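Local atomic coordinates of CofB (Escherichia coli, PDB entry 5AX6), a protein that forms a homotrimer as the minor pilin of the CFA/III type IVb pilus and probably takes part in assembly of that pilus in enterotoxigenic E. coli. Residues A[279-284]-A[296-301]; A[341-346]-A[486-491]. One frame throughout, in Å; residues are numbered along the deposited sequence.

Overall arrangement
From the N-terminal helix 4-25 the chain first builds the pilin domain and then enters the beta-repeat region, where contact 1 brings 279-284 and 296-301 together across eleven intervening residues, pairing strand 282-285 with strand 294-302. The chain runs on through strands 308-315 and 327-333 into strand 341-353, which opens contact 2; that contact closes after 139 intervening residues, when strand 478-487 returns near the C terminus. The two loops follow in series, neither enclosing nor crossing the other. The centres of contact 1 and contact 2 are about 30 Å apart. Contact 1 ties a local hairpin, contact 2 the two inner strands of a four-stranded antiparallel sheet, and both also meet the second subunit.

Contact 1: A[279-284]-A[296-301]; sequences NEPGLC and LTQIEG
Thr-297 lays its methyl against the backbone of Glu-280, with CG2 3.3 Å from Glu-280 O and 3.7 Å from Glu-280 CB. The methyl stands anti to the backbone N (OG1 chi1 -56°), whereas the hydroxyl is carried to the Gly-282 side, OG1 4.0 Å from Gly-282 CA. A CB on Gly-282 would collide with this hydroxyl. Beyond CG the Glu-280 chain is extended and crosses Ile-299 obliquely, its OE2 resting 3.7 Å from the branch methyl CG2 of Ile-299. The same OE2 takes a hydrogen bond from a water that accepts one from Glu-300 N, a water bridge that links the Glu-280 side chain to the backbone beyond the last direct bond. Gln-298, extended with CG anti to its backbone N (chi1 -170°), sets OE1 4.0 Å from Pro-281 CG, while NE2 is hydrogen-bonded to Ser-310 OG of the next strand. Three backbone bonds align the segments: Gln-298 N to Pro-281 O at 3.0 Å, and the reciprocal pair between Leu-283 and Leu-296. Both leucines of that pair turn to one face of the sheet; there Leu-283 packs on Leu-270, and Leu-296 meets Ile-312 and its own counterpart in the second subunit. Cys-284 is disulfide-bonded to Cys-295, covalently linking the two strands of an antiparallel beta hairpin, which a parallel ladder extends into the second subunit of the trimer.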
ATOM      1  N   ASN A 279      -3.636 -11.188  14.171  1.00 28.84           N
ATOM      2  CA  ASN A 279      -4.351 -10.670  13.008  1.00 28.08           C
ATOM      3  C   ASN A 279      -4.193  -9.159  12.958  1.00 27.73           C
ATOM      4  O   ASN A 279      -5.071  -8.426  13.403  1.00 26.44           O
ATOM      5  CB  ASN A 279      -5.831 -11.076  13.065  1.00 27.43           C
ATOM      6  CG  ASN A 279      -6.625 -10.626  11.846  1.00 27.80           C
ATOM      7  OD1 ASN A 279      -6.079 -10.075  10.886  1.00 26.62           O
ATOM      8  ND2 ASN A 279      -7.929 -10.877  11.880  1.00 26.33           N
ATOM      9  N   GLU A 280      -3.053  -8.699  12.447  1.00 24.39           N
ATOM     10  CA  GLU A 280      -2.751  -7.265  12.425  1.00 23.44           C
ATOM     11  C   GLU A 280      -2.023  -6.913  11.131  1.00 22.28           C
ATOM     12  O   GLU A 280      -0.815  -6.679  11.128  1.00 19.43           O
ATOM     13  CB  GLU A 280      -1.921  -6.860  13.657  1.00 28.95           C
ATOM     14  CG  GLU A 280      -2.699  -6.954  14.976  1.00 31.57           C
ATOM     15  CD  GLU A 280      -1.905  -6.505  16.208  1.00 40.91           C
ATOM     16  OE1 GLU A 280      -0.664  -6.343  16.127  1.00 39.56           O
ATOM     17  OE2 GLU A 280      -2.539  -6.303  17.267  1.00 30.72           O
ATOM     18  N   PRO A 281      -2.766  -6.884  10.020  1.00 20.49           N
ATOM     19  CA  PRO A 281      -2.120  -6.693   8.715  1.00 20.43           C
ATOM     20  C   PRO A 281      -1.481  -5.321   8.637  1.00 18.02           C
ATOM     21  O   PRO A 281      -2.038  -4.350   9.154  1.00 18.16           O
ATOM     22  CB  PRO A 281      -3.278  -6.828   7.723  1.00 20.94           C
ATOM     23  CG  PRO A 281      -4.495  -6.474   8.518  1.00 21.62           C
ATOM     24  CD  PRO A 281      -4.227  -6.994   9.904  1.00 19.62           C
ATOM     25  N   GLY A 282      -0.316  -5.247   8.018  1.00 21.76           N
ATOM     26  CA  GLY A 282       0.382  -3.987   7.947  1.00 21.47           C
ATOM     27  C   GLY A 282       1.056  -3.727   6.623  1.00 21.52           C
ATOM     28  O   GLY A 282       1.573  -4.641   5.962  1.00 18.28           O
ATOM     29  N   LEU A 283       1.021  -2.466   6.213  0.54 19.69           N
ATOM     30  CA  LEU A 283       1.814  -1.995   5.091  0.54 18.49           C
ATOM     31  C   LEU A 283       2.994  -1.228   5.649  0.54 19.40           C
ATOM     32  O   LEU A 283       2.820  -0.325   6.472  0.54 19.21           O
ATOM     33  CB  LEU A 283       0.985  -1.104   4.168  0.54 20.77           C
ATOM     34  CG  LEU A 283      -0.150  -1.767   3.388  0.54 17.06           C
ATOM     35  CD1 LEU A 283      -1.130  -0.711   2.896  0.54 19.63           C
ATOM     36  CD2 LEU A 283       0.402  -2.564   2.211  0.54 22.51           C
ATOM     37  N   CYS A 284       4.193  -1.584   5.204  1.00 18.85           N
ATOM     38  CA  CYS A 284       5.413  -1.032   5.778  1.00 19.85           C
ATOM     39  C   CYS A 284       6.355  -0.400   4.771  1.00 21.40           C
ATOM     40  O   CYS A 284       6.328  -0.715   3.578  1.00 20.46           O
ATOM     41  CB  CYS A 284       6.172  -2.121   6.542  1.00 18.06           C
ATOM     42  SG  CYS A 284       5.153  -3.069   7.695  1.00 25.44           S
ATOM     43  N   LEU A 296       2.163   0.804   8.902  1.00 18.96           N
ATOM     44  CA  LEU A 296       0.781   1.201   9.170  1.00 19.38           C
ATOM     45  C   LEU A 296      -0.022  -0.071   9.344  1.00 19.30           C
ATOM     46  O   LEU A 296      -0.264  -0.789   8.376  1.00 17.24           O
ATOM     47  CB  LEU A 296       0.183   2.032   8.029  1.00 21.39           C
ATOM     48  CG  LEU A 296       0.293   3.547   8.016  1.00 27.01           C
ATOM     49  CD1 LEU A 296      -0.452   4.119   6.792  1.00 23.26           C
ATOM     50  CD2 LEU A 296      -0.243   4.116   9.329  1.00 21.49           C
ATOM     51  N   THR A 297      -0.446  -0.329  10.572  1.00 18.30           N
ATOM     52  CA  THR A 297      -0.998  -1.620  10.947  1.00 18.90           C
ATOM     53  C   THR A 297      -2.413  -1.492  11.477  1.00 21.06           C
ATOM     54  O   THR A 297      -2.711  -0.565  12.229  1.00 20.52           O
ATOM     55  CB  THR A 297      -0.126  -2.272  12.018  1.00 20.33           C
ATOM     56  OG1 THR A 297       1.217  -2.357  11.528  1.00 25.86           O
ATOM     57  CG2 THR A 297      -0.641  -3.656  12.384  1.00 25.27           C
ATOM     58  N   GLN A 298      -3.282  -2.426  11.102  1.00 17.11           N
ATOM     59  CA  GLN A 298      -4.645  -2.403  11.607  1.00 16.29           C
ATOM     60  C   GLN A 298      -4.729  -3.205  12.895  1.00 21.72           C
ATOM     61  O   GLN A 298      -4.289  -4.355  12.943  1.00 19.58           O
ATOM     62  CB  GLN A 298      -5.632  -2.964  10.586  1.00 18.82           C
ATOM     63  CG  GLN A 298      -7.088  -2.722  10.996  1.00 19.39           C
ATOM     64  CD  GLN A 298      -8.062  -3.359  10.026  1.00 19.50           C
ATOM     65  OE1 GLN A 298      -7.692  -4.262   9.277  1.00 18.63           O
ATOM     66  NE2 GLN A 298      -9.313  -2.892  10.032  1.00 19.71           N
ATOM     67  N   ILE A 299      -5.281  -2.595  13.937  1.00 20.04           N
ATOM     68  CA  ILE A 299      -5.383  -3.257  15.236  1.00 21.41           C
ATOM     69  C   ILE A 299      -6.814  -3.162  15.782  1.00 23.04           C
ATOM     70  O   ILE A 299      -7.617  -2.338  15.342  1.00 18.37           O
ATOM     71  CB  ILE A 299      -4.396  -2.660  16.265  1.00 21.27           C
ATOM     72  CG1 ILE A 299      -4.686  -1.175  16.486  1.00 22.98           C
ATOM     73  CG2 ILE A 299      -2.943  -2.897  15.829  1.00 21.57           C
ATOM     74  CD1 ILE A 299      -3.819  -0.526  17.545  1.00 24.41           C
ATOM     75  N   GLU A 300      -7.135  -4.027  16.736  1.00 22.08           N
ATOM     76  CA  GLU A 300      -8.465  -4.038  17.317  1.00 17.76           C
ATOM     77  C   GLU A 300      -8.633  -2.856  18.254  1.00 21.21           C
ATOM     78  O   GLU A 300      -7.677  -2.423  18.893  1.00 22.74           O
ATOM     79  CB  GLU A 300      -8.704  -5.345  18.080  1.00 26.64           C
ATOM     80  CG  GLU A 300      -8.843  -6.558  17.197  1.00 31.47           C
ATOM     81  CD  GLU A 300     -10.241  -6.710  16.605  1.00 43.62           C
ATOM     82  OE1 GLU A 300     -11.068  -5.770  16.718  1.00 35.32           O
ATOM     83  OE2 GLU A 300     -10.513  -7.785  16.028  1.00 44.11           O
ATOM     84  N   GLY A 301      -9.852  -2.339  18.326  1.00 19.91           N
ATOM     85  CA  GLY A 301     -10.182  -1.285  19.263  1.00 26.67           C
ATOM     86  C   GLY A 301     -11.650  -1.330  19.639  1.00 28.80           C
ATOM     87  O   GLY A 301     -12.371  -2.252  19.272  1.00 27.26           O
TER
HETATM   88  O   HOH W   1      -5.292  -6.163  17.397  1.00 26.90           O

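Contact 2: A[341-346]-A[486-491]; sequences KELRTI and CSTEPQ
Thr-488 OG1 is gripped by two groups of the opposing strand: it donates to Glu-342 OE1 at 2.6 Å and accepts from Leu-343 N at 2.8 Å. A chi1 of 49° sets this hydroxyl between the backbone N and carbonyl carbon of Thr-488, leaving the methyl CG2 to lie 3.9 Å from Leu-343 CB. The donor reaches OE1 on the anti side of the carboxylate, 16° out of its plane. Bent at chi2 (-85°), the Glu-342 chain crosses Glu-489 at about a right angle, and its CD rests 3.6 Å from Glu-489 CG. The other oxygen, OE2, forms a salt bridge with Lys-340, while Glu-489 OE2 is hydrogen-bonded to Asn-348 ND2 of the second subunit. Replacing Glu-342 with an alanine would probably leave the Thr-488 hydroxyl without its acceptor and Lys-340 without this charged mate, opening a gap over Glu-489 CG. Further along, Thr-345 OG1 takes the hydrogen of Cys-486 N at 2.9 Å, and Thr-345 N donates to Cys-486 O. Thr-488 N to Leu-343 O, 3.0 Å, flanks the single beta bridge of Arg-344 with Ser-487. Ser-487 OG accepts from Glu-489 N in an ST turn, where strand 478-487 ends. Cys-486 is held to Cys-388 by a disulfide. The bridge lies where the start of strand 341-353 meets the end of strand 478-487, the two inner strands of a four-stranded antiparallel sheet.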
ATOM      1  N   LYS A 341     -21.506  19.086  10.186  1.00 38.74           N
ATOM      2  CA  LYS A 341     -20.160  18.630  10.488  1.00 33.54           C
ATOM      3  C   LYS A 341     -19.208  19.794  10.285  1.00 31.68           C
ATOM      4  O   LYS A 341     -19.474  20.684   9.478  1.00 29.58           O
ATOM      5  CB  LYS A 341     -19.780  17.434   9.615  1.00 35.59           C
ATOM      6  CG  LYS A 341     -20.647  16.203   9.883  1.00 36.89           C
ATOM      7  CD  LYS A 341     -20.200  14.976   9.097  1.00 46.53           C
ATOM      8  CE  LYS A 341     -20.752  14.972   7.679  1.00 47.92           C
ATOM      9  NZ  LYS A 341     -21.004  13.574   7.206  1.00 50.87           N
ATOM     10  N   GLU A 342     -18.119  19.807  11.047  1.00 27.03           N
ATOM     11  CA  GLU A 342     -17.130  20.873  10.942  1.00 23.17           C
ATOM     12  C   GLU A 342     -15.749  20.271  10.798  1.00 21.54           C
ATOM     13  O   GLU A 342     -15.503  19.176  11.296  1.00 20.48           O
ATOM     14  CB  GLU A 342     -17.163  21.780  12.174  1.00 26.51           C
ATOM     15  CG  GLU A 342     -18.537  22.355  12.503  1.00 33.47           C
ATOM     16  CD  GLU A 342     -18.867  23.621  11.730  1.00 41.01           C
ATOM     17  OE1 GLU A 342     -18.205  23.908  10.705  1.00 29.83           O
ATOM     18  OE2 GLU A 342     -19.800  24.341  12.156  1.00 42.63           O
ATOM     19  N   LEU A 343     -14.840  21.001  10.153  1.00 20.07           N
ATOM     20  CA  LEU A 343     -13.459  20.549  10.020  1.00 21.58           C
ATOM     21  C   LEU A 343     -12.503  21.474  10.765  1.00 17.79           C
ATOM     22  O   LEU A 343     -12.713  22.683  10.821  1.00 19.61           O
ATOM     23  CB  LEU A 343     -13.054  20.478   8.547  1.00 19.58           C
ATOM     24  CG  LEU A 343     -13.944  19.616   7.652  1.00 24.64           C
ATOM     25  CD1 LEU A 343     -13.412  19.665   6.227  1.00 29.63           C
ATOM     26  CD2 LEU A 343     -14.005  18.189   8.152  1.00 27.49           C
ATOM     27  N   ARG A 344     -11.457  20.903  11.351  1.00 17.82           N
ATOM     28  CA  ARG A 344     -10.422  21.721  11.986  1.00 18.27           C
ATOM     29  C   ARG A 344      -9.043  21.126  11.759  1.00 16.42           C
ATOM     30  O   ARG A 344      -8.915  19.932  11.469  1.00 17.39           O
ATOM     31  CB  ARG A 344     -10.668  21.851  13.488  1.00 18.05           C
ATOM     32  CG  ARG A 344     -10.424  20.562  14.249  1.00 18.10           C
ATOM     33  CD  ARG A 344     -11.065  20.637  15.622  1.00 20.86           C
ATOM     34  NE  ARG A 344     -10.792  19.465  16.438  1.00 19.67           N
ATOM     35  CZ  ARG A 344     -11.555  18.384  16.469  1.00 27.56           C
ATOM     36  NH1 ARG A 344     -12.634  18.304  15.690  1.00 23.89           N
ATOM     37  NH2 ARG A 344     -11.225  17.372  17.261  1.00 25.67           N
ATOM     38  N   THR A 345      -8.016  21.957  11.923  1.00 15.77           N
ATOM     39  CA  THR A 345      -6.633  21.498  11.805  1.00 16.59           C
ATOM     40  C   THR A 345      -5.978  21.482  13.180  1.00 14.48           C
ATOM     41  O   THR A 345      -6.558  21.925  14.158  1.00 16.65           O
ATOM     42  CB  THR A 345      -5.797  22.406  10.875  1.00 19.11           C
ATOM     43  OG1 THR A 345      -5.784  23.732  11.412  1.00 18.39           O
ATOM     44  CG2 THR A 345      -6.385  22.459   9.478  1.00 18.99           C
ATOM     45  N   ILE A 346      -4.749  20.988  13.232  1.00 15.67           N
ATOM     46  CA  ILE A 346      -3.967  20.980  14.459  1.00 14.23           C
ATOM     47  C   ILE A 346      -3.482  22.391  14.773  1.00 16.07           C
ATOM     48  O   ILE A 346      -2.868  23.046  13.922  1.00 14.96           O
ATOM     49  CB  ILE A 346      -2.777  20.021  14.319  1.00 14.26           C
ATOM     50  CG1 ILE A 346      -3.302  18.588  14.123  1.00 11.74           C
ATOM     51  CG2 ILE A 346      -1.825  20.142  15.522  1.00 17.09           C
ATOM     52  CD1 ILE A 346      -2.244  17.617  13.563  1.00 14.93           C
ATOM     53  N   CYS A 486      -6.950  26.329  11.554  1.00 14.74           N
ATOM     54  CA  CYS A 486      -7.914  26.608  10.487  1.00 14.94           C
ATOM     55  C   CYS A 486      -9.168  25.805  10.751  1.00 17.86           C
ATOM     56  O   CYS A 486      -9.094  24.704  11.313  1.00 19.09           O
ATOM     57  CB  CYS A 486      -7.336  26.263   9.102  1.00 19.97           C
ATOM     58  SG  CYS A 486      -5.943  27.283   8.588  1.00 24.08           S
ATOM     59  N   SER A 487     -10.317  26.327  10.335  1.00 15.22           N
ATOM     60  CA  SER A 487     -11.588  25.693  10.662  1.00 18.07           C
ATOM     61  C   SER A 487     -12.695  26.100   9.695  1.00 18.75           C
ATOM     62  O   SER A 487     -12.650  27.182   9.115  1.00 17.62           O
ATOM     63  CB  SER A 487     -12.001  26.062  12.089  1.00 18.88           C
ATOM     64  OG  SER A 487     -13.193  25.401  12.480  1.00 18.55           O
ATOM     65  N   THR A 488     -13.689  25.232   9.544  1.00 20.37           N
ATOM     66  CA  THR A 488     -14.906  25.609   8.831  1.00 20.31           C
ATOM     67  C   THR A 488     -15.750  26.551   9.691  1.00 25.50           C
ATOM     68  O   THR A 488     -16.627  27.243   9.179  1.00 24.70           O
ATOM     69  CB  THR A 488     -15.735  24.394   8.450  1.00 23.60           C
ATOM     70  OG1 THR A 488     -15.895  23.553   9.600  1.00 23.66           O
ATOM     71  CG2 THR A 488     -15.038  23.612   7.350  1.00 23.24           C
ATOM     72  N   GLU A 489     -15.485  26.566  10.996  1.00 19.88           N
ATOM     73  CA  GLU A 489     -16.126  27.521  11.903  1.00 24.94           C
ATOM     74  C   GLU A 489     -15.455  28.875  11.707  1.00 22.71           C
ATOM     75  O   GLU A 489     -14.245  28.999  11.854  1.00 21.63           O
ATOM     76  CB  GLU A 489     -16.010  27.056  13.365  1.00 24.18           C
ATOM     77  CG  GLU A 489     -16.600  25.665  13.620  1.00 31.30           C
ATOM     78  CD  GLU A 489     -16.316  25.139  15.025  1.00 35.87           C
ATOM     79  OE1 GLU A 489     -16.677  25.831  16.007  1.00 38.82           O
ATOM     80  OE2 GLU A 489     -15.738  24.031  15.150  1.00 29.84           O
ATOM     81  N   PRO A 490     -16.231  29.902  11.356  1.00 24.49           N
ATOM     82  CA  PRO A 490     -15.583  31.184  11.053  1.00 22.91           C
ATOM     83  C   PRO A 490     -15.081  31.940  12.295  1.00 24.17           C
ATOM     84  O   PRO A 490     -15.504  31.694  13.429  1.00 22.74           O
ATOM     85  CB  PRO A 490     -16.693  31.979  10.350  1.00 28.24           C
ATOM     86  CG  PRO A 490     -17.968  31.398  10.891  1.00 34.94           C
ATOM     87  CD  PRO A 490     -17.689  29.929  11.135  1.00 26.37           C
ATOM     88  N   GLN A 491     -14.159  32.861  12.048  1.00 23.23           N
ATOM     89  CA  GLN A 491     -13.639  33.778  13.047  1.00 25.32           C
ATOM     90  C   GLN A 491     -14.682  34.868  13.306  1.00 30.72           C
ATOM     91  O   GLN A 491     -15.364  35.283  12.375  1.00 33.89           O
ATOM     92  CB  GLN A 491     -12.325  34.388  12.549  1.00 23.58           C
ATOM     93  CG  GLN A 491     -11.690  35.397  13.482  1.00 22.95           C
ATOM     94  CD  GLN A 491     -10.785  34.741  14.510  1.00 20.03           C
ATOM     95  OE1 GLN A 491     -10.524  33.537  14.452  1.00 19.39           O
ATOM     96  NE2 GLN A 491     -10.308  35.531  15.459  1.00 15.74           N
TER